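Local coordinates for protein putative phosphatase (DUF442) (Shewanella putrefaciens CN-32, PDB 3GXH) that probably hydrolyses phosphate esters as a member of the dual-specificity and tyrosine phosphatase family, its substrate being unknown, at residues Q17-S25 with A110-Q118; V75-E86 with K143-K154. One frame throughout, in Å; residues are numbered along the deposited sequence.

Contact 1: Q17-S25 with A110-Q118; sequences QQAPQLLSS and ASAFAYLYQ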
loop_
_atom_site.group_PDB
_atom_site.type_symbol
_atom_site.label_atom_id
_atom_site.label_comp_id
_atom_site.label_asym_id
_atom_site.label_seq_id
_atom_site.Cartn_x
_atom_site.Cartn_y
_atom_site.Cartn_z
ATOM N N GLN A 17 -10.157 -0.483 -0.027
ATOM C CA GLN A 17 -10.055 -0.856 -1.429
ATOM C C GLN A 17 -9.911 0.393 -2.265
ATOM O O GLN A 17 -10.730 1.289 -2.200
ATOM C CB GLN A 17 -11.280 -1.602 -1.869
ATOM C CG GLN A 17 -11.244 -1.910 -3.305
ATOM C CD GLN A 17 -11.524 -3.340 -3.506
ATOM O OE1 GLN A 17 -10.589 -4.129 -3.778
ATOM N NE2 GLN A 17 -12.778 -3.736 -3.270
ATOM N N GLN A 18 -8.854 0.476 -3.022
ATOM C CA GLN A 18 -8.505 1.617 -3.802
ATOM C C GLN A 18 -9.000 1.481 -5.242
ATOM O O GLN A 18 -9.361 2.498 -5.865
ATOM C CB GLN A 18 -7.021 1.900 -3.742
ATOM C CG GLN A 18 -6.486 2.217 -2.314
ATOM C CD GLN A 18 -6.981 3.562 -1.779
ATOM O OE1 GLN A 18 -7.785 4.275 -2.422
ATOM N NE2 GLN A 18 -6.522 3.903 -0.565
ATOM N N ALA A 19 -9.094 0.234 -5.707
ATOM C CA ALA A 19 -9.547 -0.129 -7.049
ATOM C C ALA A 19 -9.884 -1.612 -7.061
ATOM O O ALA A 19 -9.549 -2.336 -6.144
ATOM C CB ALA A 19 -8.483 0.151 -8.018
ATOM N N PRO A 20 -10.614 -2.089 -8.086
ATOM C CA PRO A 20 -10.952 -3.511 -8.035
ATOM C C PRO A 20 -9.750 -4.488 -7.855
ATOM O O PRO A 20 -9.957 -5.517 -7.164
ATOM C CB PRO A 20 -11.716 -3.723 -9.359
ATOM C CG PRO A 20 -12.445 -2.369 -9.512
ATOM C CD PRO A 20 -11.383 -1.364 -9.115
ATOM N N GLN A 21 -8.564 -4.153 -8.358
ATOM C CA GLN A 21 -7.321 -4.976 -8.117
ATOM C C GLN A 21 -6.249 -4.393 -7.148
ATOM O O GLN A 21 -5.107 -4.854 -7.148
ATOM C CB GLN A 21 -6.605 -5.323 -9.432
ATOM C CG GLN A 21 -7.471 -6.025 -10.518
ATOM C CD GLN A 21 -6.654 -6.402 -11.819
ATOM O OE1 GLN A 21 -6.121 -5.536 -12.531
ATOM N NE2 GLN A 21 -6.483 -7.677 -12.028
ATOM N N LEU A 22 -6.569 -3.307 -6.455
ATOM C CA LEU A 22 -5.596 -2.721 -5.520
ATOM C C LEU A 22 -6.272 -2.448 -4.180
ATOM O O LEU A 22 -7.200 -1.642 -4.073
ATOM C CB LEU A 22 -5.060 -1.388 -6.048
ATOM C CG LEU A 22 -3.987 -0.751 -5.190
ATOM C CD1 LEU A 22 -2.758 -1.623 -5.003
ATOM C CD2 LEU A 22 -3.662 0.651 -5.836
ATOM N N LEU A 23 -5.756 -3.094 -3.136
ATOM C CA LEU A 23 -6.074 -2.847 -1.762
ATOM C C LEU A 23 -4.935 -2.085 -1.126
ATOM O O LEU A 23 -3.771 -2.284 -1.471
ATOM C CB LEU A 23 -6.249 -4.158 -1.028
ATOM C CG LEU A 23 -7.339 -5.091 -1.502
ATOM C CD1 LEU A 23 -7.344 -6.354 -0.693
ATOM C CD2 LEU A 23 -8.708 -4.375 -1.440
ATOM N N SER A 24 -5.244 -1.200 -0.176
ATOM C CA SER A 24 -4.237 -0.594 0.706
ATOM C C SER A 24 -4.661 -0.901 2.141
ATOM O O SER A 24 -5.837 -1.013 2.434
ATOM C CB SER A 24 -4.095 0.905 0.463
ATOM O OG SER A 24 -5.294 1.614 0.851
ATOM N N SER A 25 -3.706 -1.046 3.037
ATOM C CA SER A 25 -4.039 -1.289 4.433
ATOM C C SER A 25 -2.924 -0.982 5.376
ATOM O O SER A 25 -1.794 -0.671 4.989
ATOM C CB SER A 25 -4.479 -2.740 4.643
ATOM O OG SER A 25 -3.418 -3.686 4.636
ATOM N N ALA A 110 0.986 3.682 2.540
ATOM C CA ALA A 110 0.364 2.928 1.469
ATOM C C ALA A 110 -0.746 3.671 0.755
ATOM O O ALA A 110 -0.834 3.619 -0.474
ATOM C CB ALA A 110 -0.102 1.512 1.973
ATOM N N SER A 111 -1.593 4.380 1.471
ATOM C CA SER A 111 -2.661 5.144 0.794
ATOM C C SER A 111 -2.068 6.313 -0.027
ATOM O O SER A 111 -2.592 6.611 -1.108
ATOM C CB SER A 111 -3.723 5.630 1.771
ATOM O OG SER A 111 -3.221 6.598 2.695
ATOM N N ALA A 112 -0.978 6.904 0.454
ATOM C CA ALA A 112 -0.283 7.976 -0.289
ATOM C C ALA A 112 0.306 7.412 -1.587
ATOM O O ALA A 112 0.186 7.997 -2.645
ATOM C CB ALA A 112 0.779 8.659 0.585
ATOM N N PHE A 113 0.951 6.257 -1.483
ATOM C CA PHE A 113 1.560 5.624 -2.655
ATOM C C PHE A 113 0.476 5.150 -3.626
ATOM O O PHE A 113 0.628 5.267 -4.842
ATOM C CB PHE A 113 2.486 4.449 -2.266
ATOM C CG PHE A 113 3.897 4.854 -1.895
ATOM C CD1 PHE A 113 4.166 5.992 -1.141
ATOM C CD2 PHE A 113 4.957 4.036 -2.236
ATOM C CE1 PHE A 113 5.465 6.329 -0.778
ATOM C CE2 PHE A 113 6.226 4.405 -1.878
ATOM C CZ PHE A 113 6.486 5.511 -1.156
ATOM N N ALA A 114 -0.643 4.640 -3.101
ATOM C CA ALA A 114 -1.745 4.255 -3.973
ATOM C C ALA A 114 -2.303 5.473 -4.718
ATOM O O ALA A 114 -2.597 5.398 -5.925
ATOM C CB ALA A 114 -2.874 3.563 -3.189
ATOM N N TYR A 115 -2.453 6.594 -4.048
ATOM C CA TYR A 115 -2.902 7.822 -4.698
ATOM C C TYR A 115 -1.961 8.194 -5.839
ATOM O O TYR A 115 -2.411 8.481 -6.954
ATOM C CB TYR A 115 -2.959 8.946 -3.674
ATOM C CG TYR A 115 -3.136 10.290 -4.309
ATOM C CD1 TYR A 115 -4.348 10.627 -4.888
ATOM C CD2 TYR A 115 -2.073 11.196 -4.404
ATOM C CE1 TYR A 115 -4.523 11.849 -5.516
ATOM C CE2 TYR A 115 -2.238 12.434 -5.024
ATOM C CZ TYR A 115 -3.450 12.745 -5.575
ATOM O OH TYR A 115 -3.609 13.998 -6.200
ATOM N N LEU A 116 -0.639 8.162 -5.582
ATOM C CA LEU A 116 0.278 8.559 -6.612
ATOM C C LEU A 116 0.236 7.604 -7.797
ATOM O O LEU A 116 0.384 8.042 -8.963
ATOM C CB LEU A 116 1.698 8.664 -6.058
ATOM C CG LEU A 116 1.878 9.888 -5.152
ATOM C CD1 LEU A 116 3.263 9.832 -4.509
ATOM C CD2 LEU A 116 1.681 11.241 -5.877
ATOM N N TYR A 117 0.033 6.322 -7.541
ATOM C CA TYR A 117 -0.048 5.339 -8.590
ATOM C C TYR A 117 -1.261 5.579 -9.452
ATOM O O TYR A 117 -1.176 5.575 -10.692
ATOM C CB TYR A 117 -0.074 3.921 -7.999
ATOM C CG TYR A 117 -0.439 2.859 -8.991
ATOM C CD1 TYR A 117 0.504 2.401 -9.895
ATOM C CD2 TYR A 117 -1.753 2.336 -9.057
ATOM C CE1 TYR A 117 0.168 1.413 -10.831
ATOM C CE2 TYR A 117 -2.089 1.362 -10.007
ATOM C CZ TYR A 117 -1.115 0.916 -10.854
ATOM O OH TYR A 117 -1.479 -0.033 -11.800
ATOM N N GLN A 118 -2.403 5.752 -8.827
ATOM C CA GLN A 118 -3.618 5.985 -9.599
ATOM C C GLN A 118 -3.506 7.276 -10.404
ATOM O O GLN A 118 -3.959 7.354 -11.560
ATOM C CB GLN A 118 -4.838 5.981 -8.716
ATOM C CG GLN A 118 -5.058 4.609 -8.070
ATOM C CD GLN A 118 -6.304 4.499 -7.217
ATOM O OE1 GLN A 118 -6.748 5.464 -6.566
ATOM N NE2 GLN A 118 -6.878 3.277 -7.195
HETATM O O HOH W 1 -8.740 5.404 -4.845
#
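Gln18 points at the face of helix 108-120 that carries Ala114 and Gln118. Its CB is 3.7 Å from NE2 of Gln118, and its CG rests on the CB of Ala114. The chain then bends about the CB-CG bond (chi2 -69°), which turns the amide back along the hairpin: NE2 passes the CB of Ser111 and donates to OG of Ser24, 3.0 Å away and close to the amide plane, while also bonding the carbonyl of Thr130. A water lies 2.8 Å from OE1 of Gln18 and 2.6 Å from OE1 of Gln118 and can bridge them, though it has more acceptors in reach than protons.

From the helix, Gln118 NE2 donates to the backbone O of Gln18 at 2.9 Å, with a nearly straight N-H...O angle of 167°. The acceptor lies in the plane of the Gln118 amide, but the donor stands above the carbonyl plane of Gln18. This bond holds one end of the amide, and the water probably helps to hold the other.

Gln18 and Ala19 both face Leu22, whose O accepts from both backbone nitrogens, a classic beta bulge. From Leu22, CD2 reaches CB of Ala114 at 4.0 Å and CD2 of Tyr117 at 4.1 Å.

The hairpin of strands 16-19 and 22-25 forms one edge of the sheet; helix 108-120 covers it, with Tyr117 continuing onto helix 82-94.

Contact 2: V75-E86 with K143-K154; sequences VDWQNPKVEDVE and KWQALLTEVSAK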
loop_
_atom_site.group_PDB
_atom_site.type_symbol
_atom_site.label_atom_id
_atom_site.label_comp_id
_atom_site.label_asym_id
_atom_site.label_seq_id
_atom_site.Cartn_x
_atom_site.Cartn_y
_atom_site.Cartn_z
ATOM N N VAL A 75 9.813 2.230 3.398
ATOM C CA VAL A 75 9.756 3.685 3.202
ATOM C C VAL A 75 9.989 4.310 4.569
ATOM O O VAL A 75 9.294 4.019 5.556
ATOM C CB VAL A 75 8.394 4.119 2.661
ATOM C CG1 VAL A 75 8.290 5.656 2.560
ATOM C CG2 VAL A 75 8.157 3.479 1.302
ATOM N N ASP A 76 11.000 5.193 4.618
ATOM C CA ASP A 76 11.307 5.923 5.817
ATOM C C ASP A 76 10.282 7.023 6.005
ATOM O O ASP A 76 10.070 7.836 5.119
ATOM C CB ASP A 76 12.717 6.549 5.690
ATOM C CG ASP A 76 13.092 7.345 6.929
ATOM O OD1 ASP A 76 13.363 6.727 7.945
ATOM O OD2 ASP A 76 13.093 8.580 6.882
ATOM N N TRP A 77 9.667 7.077 7.178
ATOM C CA TRP A 77 8.644 8.098 7.459
ATOM C C TRP A 77 9.163 9.508 7.390
ATOM O O TRP A 77 8.477 10.387 6.849
ATOM C CB TRP A 77 8.018 7.868 8.853
ATOM C CG TRP A 77 6.959 8.871 9.137
ATOM C CD1 TRP A 77 7.027 9.889 10.032
ATOM C CD2 TRP A 77 5.686 8.976 8.518
ATOM N NE1 TRP A 77 5.885 10.638 9.987
ATOM C CE2 TRP A 77 5.048 10.104 9.046
ATOM C CE3 TRP A 77 5.034 8.242 7.505
ATOM C CZ2 TRP A 77 3.761 10.475 8.661
ATOM C CZ3 TRP A 77 3.779 8.611 7.140
ATOM C CH2 TRP A 77 3.157 9.708 7.694
ATOM N N GLN A 78 10.356 9.764 7.929
ATOM C CA GLN A 78 10.903 11.121 7.992
ATOM C C GLN A 78 11.549 11.562 6.672
ATOM O O GLN A 78 11.884 12.745 6.482
ATOM C CB GLN A 78 11.927 11.206 9.132
ATOM C CG GLN A 78 12.304 12.634 9.532
ATOM C CD GLN A 78 13.360 12.671 10.632
ATOM O OE1 GLN A 78 13.937 11.643 10.977
ATOM N NE2 GLN A 78 13.619 13.857 11.177
ATOM N N ASN A 79 11.789 10.644 5.754
ATOM C CA ASN A 79 12.387 11.045 4.486
ATOM C C ASN A 79 11.973 10.125 3.386
ATOM O O ASN A 79 12.764 9.358 2.874
ATOM C CB ASN A 79 13.916 11.074 4.599
ATOM C CG ASN A 79 14.592 11.543 3.273
ATOM O OD1 ASN A 79 14.016 12.355 2.547
ATOM N ND2 ASN A 79 15.769 10.986 2.945
ATOM N N PRO A 80 10.684 10.119 3.044
ATOM C CA PRO A 80 10.245 9.344 1.923
ATOM C C PRO A 80 10.828 9.851 0.606
ATOM O O PRO A 80 10.960 11.063 0.411
ATOM C CB PRO A 80 8.744 9.495 1.964
ATOM C CG PRO A 80 8.519 10.866 2.542
ATOM C CD PRO A 80 9.594 10.934 3.606
ATOM N N LYS A 81 11.240 8.937 -0.251
ATOM C CA LYS A 81 11.988 9.350 -1.438
ATOM C C LYS A 81 11.193 9.100 -2.716
ATOM O O LYS A 81 10.436 8.116 -2.847
ATOM C CB LYS A 81 13.271 8.542 -1.519
ATOM C CG LYS A 81 14.206 8.647 -0.343
ATOM C CD LYS A 81 15.564 8.111 -0.803
ATOM C CE LYS A 81 16.668 8.217 0.257
ATOM N NZ LYS A 81 16.656 7.004 1.159
ATOM N N VAL A 82 11.424 9.954 -3.715
ATOM C CA VAL A 82 10.864 9.731 -5.031
ATOM C C VAL A 82 11.253 8.341 -5.561
ATOM O O VAL A 82 10.446 7.630 -6.142
ATOM C CB VAL A 82 11.291 10.833 -6.013
ATOM C CG1 VAL A 82 10.991 10.408 -7.432
ATOM C CG2 VAL A 82 10.601 12.140 -5.634
ATOM N N GLU A 83 12.479 7.915 -5.262
ATOM C CA GLU A 83 12.944 6.617 -5.669
ATOM C C GLU A 83 12.104 5.472 -5.069
ATOM O O GLU A 83 11.944 4.409 -5.677
ATOM C CB GLU A 83 14.419 6.484 -5.288
ATOM C CG GLU A 83 14.998 5.122 -5.106
ATOM C CD GLU A 83 16.441 5.223 -4.587
ATOM O OE1 GLU A 83 17.341 5.375 -5.430
ATOM O OE2 GLU A 83 16.654 5.206 -3.348
ATOM N N ASP A 84 11.593 5.689 -3.862
ATOM C CA ASP A 84 10.714 4.685 -3.232
ATOM C C ASP A 84 9.403 4.554 -4.016
ATOM O O ASP A 84 8.890 3.476 -4.271
ATOM C CB ASP A 84 10.352 5.014 -1.783
ATOM C CG ASP A 84 11.568 5.185 -0.867
ATOM O OD1 ASP A 84 12.586 4.453 -1.073
ATOM O OD2 ASP A 84 11.458 6.013 0.097
ATOM N N VAL A 85 8.848 5.708 -4.357
ATOM C CA VAL A 85 7.622 5.746 -5.155
ATOM C C VAL A 85 7.830 5.063 -6.503
ATOM O O VAL A 85 7.028 4.220 -6.925
ATOM C CB VAL A 85 7.092 7.178 -5.303
ATOM C CG1 VAL A 85 5.819 7.212 -6.203
ATOM C CG2 VAL A 85 6.794 7.785 -3.928
ATOM N N GLU A 86 8.927 5.391 -7.168
ATOM C CA GLU A 86 9.273 4.772 -8.453
ATOM C C GLU A 86 9.462 3.260 -8.355
ATOM O O GLU A 86 9.026 2.522 -9.213
ATOM C CB GLU A 86 10.535 5.404 -9.031
ATOM C CG GLU A 86 10.335 6.837 -9.483
ATOM C CD GLU A 86 9.455 6.959 -10.712
ATOM O OE1 GLU A 86 9.393 5.991 -11.508
ATOM O OE2 GLU A 86 8.830 8.036 -10.876
ATOM N N LYS A 143 7.371 16.959 4.462
ATOM C CA LYS A 143 8.190 16.109 3.600
ATOM C C LYS A 143 7.283 15.262 2.716
ATOM O O LYS A 143 7.593 15.000 1.549
ATOM C CB LYS A 143 9.111 15.211 4.380
ATOM C CG LYS A 143 9.996 15.955 5.367
ATOM C CD LYS A 143 11.435 15.991 4.970
ATOM C CE LYS A 143 12.317 16.346 6.188
ATOM N NZ LYS A 143 12.183 15.419 7.375
ATOM N N TRP A 144 6.187 14.789 3.300
ATOM C CA TRP A 144 5.160 14.057 2.544
ATOM C C TRP A 144 4.457 14.954 1.535
ATOM O O TRP A 144 4.242 14.573 0.405
ATOM C CB TRP A 144 4.177 13.310 3.468
ATOM C CG TRP A 144 4.830 12.068 4.002
ATOM C CD1 TRP A 144 5.573 11.957 5.112
ATOM C CD2 TRP A 144 4.779 10.767 3.399
ATOM N NE1 TRP A 144 6.066 10.659 5.217
ATOM C CE2 TRP A 144 5.568 9.914 4.179
ATOM C CE3 TRP A 144 4.195 10.272 2.245
ATOM C CZ2 TRP A 144 5.745 8.568 3.870
ATOM C CZ3 TRP A 144 4.372 8.908 1.944
ATOM C CH2 TRP A 144 5.190 8.099 2.712
ATOM N N GLN A 145 4.108 16.170 1.924
ATOM C CA GLN A 145 3.498 17.100 1.002
ATOM C C GLN A 145 4.417 17.296 -0.192
ATOM O O GLN A 145 3.990 17.301 -1.375
ATOM C CB GLN A 145 3.303 18.439 1.697
ATOM C CG GLN A 145 2.087 18.508 2.570
ATOM C CD GLN A 145 1.863 19.904 3.101
ATOM O OE1 GLN A 145 2.666 20.411 3.879
ATOM N NE2 GLN A 145 0.765 20.537 2.683
ATOM N N ALA A 146 5.705 17.514 0.092
ATOM C CA ALA A 146 6.680 17.793 -0.957
ATOM C C ALA A 146 6.840 16.621 -1.912
ATOM O O ALA A 146 6.937 16.789 -3.133
ATOM C CB ALA A 146 8.075 18.158 -0.347
ATOM N N LEU A 147 6.850 15.427 -1.366
ATOM C CA LEU A 147 6.933 14.182 -2.147
ATOM C C LEU A 147 5.747 14.110 -3.095
ATOM O O LEU A 147 5.900 13.880 -4.318
ATOM C CB LEU A 147 6.957 12.943 -1.261
ATOM C CG LEU A 147 6.980 11.597 -1.991
ATOM C CD1 LEU A 147 8.315 11.403 -2.682
ATOM C CD2 LEU A 147 6.648 10.457 -1.030
ATOM N N LEU A 148 4.554 14.278 -2.552
ATOM C CA LEU A 148 3.355 14.189 -3.361
ATOM C C LEU A 148 3.318 15.229 -4.483
ATOM O O LEU A 148 2.968 14.912 -5.625
ATOM C CB LEU A 148 2.101 14.266 -2.524
ATOM C CG LEU A 148 1.618 12.908 -1.918
ATOM C CD1 LEU A 148 2.734 12.182 -1.151
ATOM C CD2 LEU A 148 0.386 13.176 -1.058
ATOM N N THR A 149 3.728 16.447 -4.180
ATOM C CA THR A 149 3.736 17.542 -5.167
ATOM C C THR A 149 4.749 17.217 -6.253
ATOM O O THR A 149 4.461 17.365 -7.448
ATOM C CB THR A 149 4.073 18.880 -4.484
ATOM O OG1 THR A 149 3.039 19.240 -3.552
ATOM C CG2 THR A 149 4.285 20.021 -5.534
ATOM N N GLU A 150 5.925 16.767 -5.868
ATOM C CA GLU A 150 7.028 16.504 -6.809
ATOM C C GLU A 150 6.640 15.377 -7.751
ATOM O O GLU A 150 6.863 15.467 -8.961
ATOM C CB GLU A 150 8.321 16.122 -6.060
ATOM C CG GLU A 150 9.540 15.822 -6.993
ATOM C CD GLU A 150 10.912 15.779 -6.260
ATOM O OE1 GLU A 150 10.991 16.109 -5.044
ATOM O OE2 GLU A 150 11.925 15.416 -6.919
ATOM N N VAL A 151 6.052 14.319 -7.210
ATOM C CA VAL A 151 5.744 13.162 -8.043
ATOM C C VAL A 151 4.565 13.480 -8.929
ATOM O O VAL A 151 4.570 13.041 -10.111
ATOM C CB VAL A 151 5.427 11.915 -7.221
ATOM C CG1 VAL A 151 4.821 10.789 -8.124
ATOM C CG2 VAL A 151 6.640 11.406 -6.544
ATOM N N SER A 152 3.561 14.209 -8.425
ATOM C CA SER A 152 2.397 14.594 -9.214
ATOM C C SER A 152 2.864 15.395 -10.421
ATOM O O SER A 152 2.487 15.095 -11.562
ATOM C CB SER A 152 1.400 15.391 -8.389
ATOM O OG SER A 152 0.889 14.614 -7.318
ATOM N N ALA A 153 3.708 16.398 -10.183
ATOM C CA ALA A 153 4.266 17.218 -11.294
ATOM C C ALA A 153 5.115 16.414 -12.294
ATOM O O ALA A 153 5.033 16.658 -13.513
ATOM C CB ALA A 153 5.065 18.410 -10.748
ATOM N N LYS A 154 5.909 15.469 -11.810
ATOM C CA LYS A 154 6.769 14.643 -12.647
ATOM C C LYS A 154 5.964 13.828 -13.663
ATOM O O LYS A 154 6.408 13.668 -14.822
ATOM C CB LYS A 154 7.604 13.703 -11.765
ATOM C CG LYS A 154 8.590 12.862 -12.540
ATOM C CD LYS A 154 9.515 12.047 -11.639
ATOM C CE LYS A 154 10.376 11.096 -12.480
ATOM N NZ LYS A 154 11.496 10.522 -11.687
#
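Trp144 meets the loop before helix 82-94 through both faces of its indole and through its N-H. On one face lies Pro80, whose CG is 3.7 Å from the centroid of the five-membered ring and 17° off its normal, a CH-pi contact. Over the opposite face comes the six-membered ring of Trp77, its centroid 4.2 Å from that of the five-membered ring. The planes are inclined at 33°, neither parallel nor perpendicular. Trp77 also borders a bound sulfate, which may mark a pocket but probably comes from the crystallisation liquor.

Two hydrogen bonds tie the start of helix 143-154 to loop carbonyls. Trp144 NE1 donates to O of Trp77 at 2.9 Å, in the carbonyl plane and on a lone pair. Next to it, NZ of Lys143 donates to O of Gln78 at 2.8 Å, also in the carbonyl plane; the bent lysine chain folds over that oxygen.

Apolar contacts continue along the helix. Leu147 spreads its methyls, CD1 3.6 Å from the backbone N of Val82 and CD2 3.8 Å from CB of Pro80, with Val85 sliding past. Val82 is a knob in the hole made by Leu147, Glu150, Val151 and Lys154. Val85 and Val151 meet tip to tip through their CG1 methyls at 4.2 Å.

The salt bridge between OE2 of Glu86 and NZ of Lys154 is long, 3.7 Å, and probably weak.

The C-terminal helix 142-154 thus packs on the loop and first turn of helix 82-94, the axes of the short helices 82-86 and 143-154 crossing at -56°. Directional bonds concentrate at Trp77 and Gln78, where the indole N-H and the Lys143 ammonium together probably fix the loop; farther along, the contact is chiefly hydrocarbon.

Overall arrangement
From the N terminus, the hairpin 17-25 comes first, and the chain runs through two further strands to the loop and helix start at 75-86. It then passes strand 100-103 and enters helix 108-120, where 110-118 closes contact 1 across 84 intervening residues. Contact 2 closes later, when 143-154 returns to 75-86 over 56 residues. The two closures cross, because 75-86 falls within the first loop and 143-154 beyond it. Helix 108-120 joins them: Phe113 CZ lies 3.6 Å from Val85 CG2, and Leu116 touches Ser152. The edge of the sheet is thereby tied, through this helix, to helices 82-94 and 142-154.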